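Local coordinates for GDP-perosamine synthase (Caulobacter crescentus, PDB 3BN1), which catalyses the pyridoxal phosphate-dependent transfer of an amino group from L-glutamate to GDP-4-keto-6-deoxy-D-mannose, giving GDP-perosamine for the S-LPS of the outer membrane, at residues 144-147 and 148-152. Sequence-based numbering, arbitrary orientation.
Sequences PILE and VARRH
An i to i+4 salt bridge on the last turn of helix 142-151 joins the carboxylate of Glu147 to the guanidinium of Arg151. The two flat groups are nearly coplanar, their planes 26° apart, and they meet in two places. Glu147 OE1 receives Arg151 NH1 at 2.9 Å on its syn lone pair, while Glu147 OE2 faces Arg151 NE at 2.4 Å, a separation so short that its exact value is doubtful. Glu147 sends CG anti to its backbone N (chi1 -171°) and then bends at chi2, which turns the carboxylate along the helix toward Arg151. Arg151 NH2 has a second partner, forming a salt bridge with Glu120, whose OE2 also bonds His152 NE2. The helix lies in the crossover of a beta-alpha-beta unit, between parallel strands 127-130 and 155-159 in the large mixed sheet of this aminotransferase, and Leu146 and Ala149 pack on Val156 of the second strand. The backbone keeps alpha-helical i to i+4 bonds, with Ala149 N bonded to Ile145 O at 3.0 Å and Arg150 N to Leu146 O at 2.9 Å. Arg150 lies alongside Leu146, whose CB sits over one guanidinium face, 3.8 Å from Arg150 NH1.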
loop_
_atom_site.group_PDB
_atom_site.type_symbol
_atom_site.label_atom_id
_atom_site.label_comp_id
_atom_site.label_asym_id
_atom_site.label_seq_id
_atom_site.Cartn_x
_atom_site.Cartn_y
_atom_site.Cartn_z
ATOM N N PRO A 144 -17.289 21.234 19.321
ATOM C CA PRO A 144 -17.200 22.541 18.662
ATOM C C PRO A 144 -16.796 22.419 17.178
ATOM O O PRO A 144 -17.164 23.230 16.333
ATOM C CB PRO A 144 -16.064 23.259 19.435
ATOM C CG PRO A 144 -15.785 22.442 20.581
ATOM C CD PRO A 144 -16.695 21.258 20.669
ATOM N N ILE A 145 -15.982 21.419 16.885
ATOM C CA ILE A 145 -15.474 21.294 15.548
ATOM C C ILE A 145 -16.648 20.833 14.648
ATOM O O ILE A 145 -16.805 21.257 13.487
ATOM C CB ILE A 145 -14.347 20.232 15.552
ATOM C CG1 ILE A 145 -13.146 20.645 16.402
ATOM C CG2 ILE A 145 -14.023 19.767 14.111
ATOM C CD1 ILE A 145 -12.003 19.612 16.383
ATOM N N LEU A 146 -17.438 19.895 15.164
ATOM C CA LEU A 146 -18.607 19.397 14.425
ATOM C C LEU A 146 -19.605 20.554 14.301
ATOM O O LEU A 146 -20.266 20.740 13.241
ATOM C CB LEU A 146 -19.241 18.210 15.144
ATOM C CG LEU A 146 -18.387 16.930 15.083
ATOM C CD1 LEU A 146 -18.981 15.888 15.988
ATOM C CD2 LEU A 146 -18.394 16.367 13.622
ATOM N N GLU A 147 -19.678 21.374 15.350
ATOM C CA GLU A 147 -20.570 22.543 15.287
ATOM C C GLU A 147 -20.217 23.437 14.086
ATOM O O GLU A 147 -21.100 23.782 13.275
ATOM C CB GLU A 147 -20.603 23.307 16.625
ATOM C CG GLU A 147 -21.694 24.414 16.710
ATOM C CD GLU A 147 -21.422 25.671 15.849
ATOM O OE1 GLU A 147 -20.254 26.095 15.683
ATOM O OE2 GLU A 147 -22.390 26.283 15.334
ATOM N N VAL A 148 -18.932 23.783 13.944
ATOM C CA VAL A 148 -18.518 24.637 12.812
ATOM C C VAL A 148 -18.774 23.954 11.455
ATOM O O VAL A 148 -19.356 24.554 10.517
ATOM C CB VAL A 148 -17.036 25.037 12.962
ATOM C CG1 VAL A 148 -16.529 25.807 11.737
ATOM C CG2 VAL A 148 -16.891 25.876 14.175
ATOM N N ALA A 149 -18.355 22.700 11.360
ATOM C CA ALA A 149 -18.500 21.937 10.111
ATOM C C ALA A 149 -19.956 21.869 9.650
ATOM O O ALA A 149 -20.258 22.078 8.476
ATOM C CB ALA A 149 -17.933 20.475 10.273
ATOM N N ARG A 150 -20.861 21.595 10.576
ATOM C CA ARG A 150 -22.282 21.477 10.202
ATOM C C ARG A 150 -22.886 22.773 9.676
ATOM O O ARG A 150 -23.668 22.775 8.708
ATOM C CB ARG A 150 -23.097 20.854 11.318
ATOM C CG ARG A 150 -22.513 19.505 11.740
ATOM C CD ARG A 150 -23.317 18.788 12.831
ATOM N NE ARG A 150 -23.055 17.344 12.773
ATOM C CZ ARG A 150 -22.809 16.539 13.810
ATOM N NH1 ARG A 150 -22.794 16.998 15.051
ATOM N NH2 ARG A 150 -22.621 15.238 13.614
ATOM N N ARG A 151 -22.405 23.869 10.254
ATOM C CA ARG A 151 -22.799 25.206 9.899
ATOM C C ARG A 151 -22.332 25.565 8.496
ATOM O O ARG A 151 -23.004 26.339 7.815
ATOM C CB ARG A 151 -22.169 26.203 10.894
ATOM C CG ARG A 151 -23.031 27.402 11.210
ATOM C CD ARG A 151 -23.274 27.580 12.706
ATOM N NE ARG A 151 -22.032 27.679 13.470
ATOM C CZ ARG A 151 -20.981 28.411 13.116
ATOM N NH1 ARG A 151 -19.878 28.393 13.873
ATOM N NH2 ARG A 151 -21.028 29.127 12.002
ATOM N N HIS A 152 -21.200 25.000 8.090
ATOM C CA HIS A 152 -20.611 25.263 6.788
ATOM C C HIS A 152 -20.757 24.093 5.859
ATOM O O HIS A 152 -20.162 24.049 4.791
ATOM C CB HIS A 152 -19.146 25.688 6.940
ATOM C CG HIS A 152 -19.018 26.967 7.708
ATOM N ND1 HIS A 152 -19.156 28.198 7.110
ATOM C CD2 HIS A 152 -18.960 27.205 9.044
ATOM C CE1 HIS A 152 -19.138 29.144 8.039
ATOM N NE2 HIS A 152 -18.985 28.572 9.218
#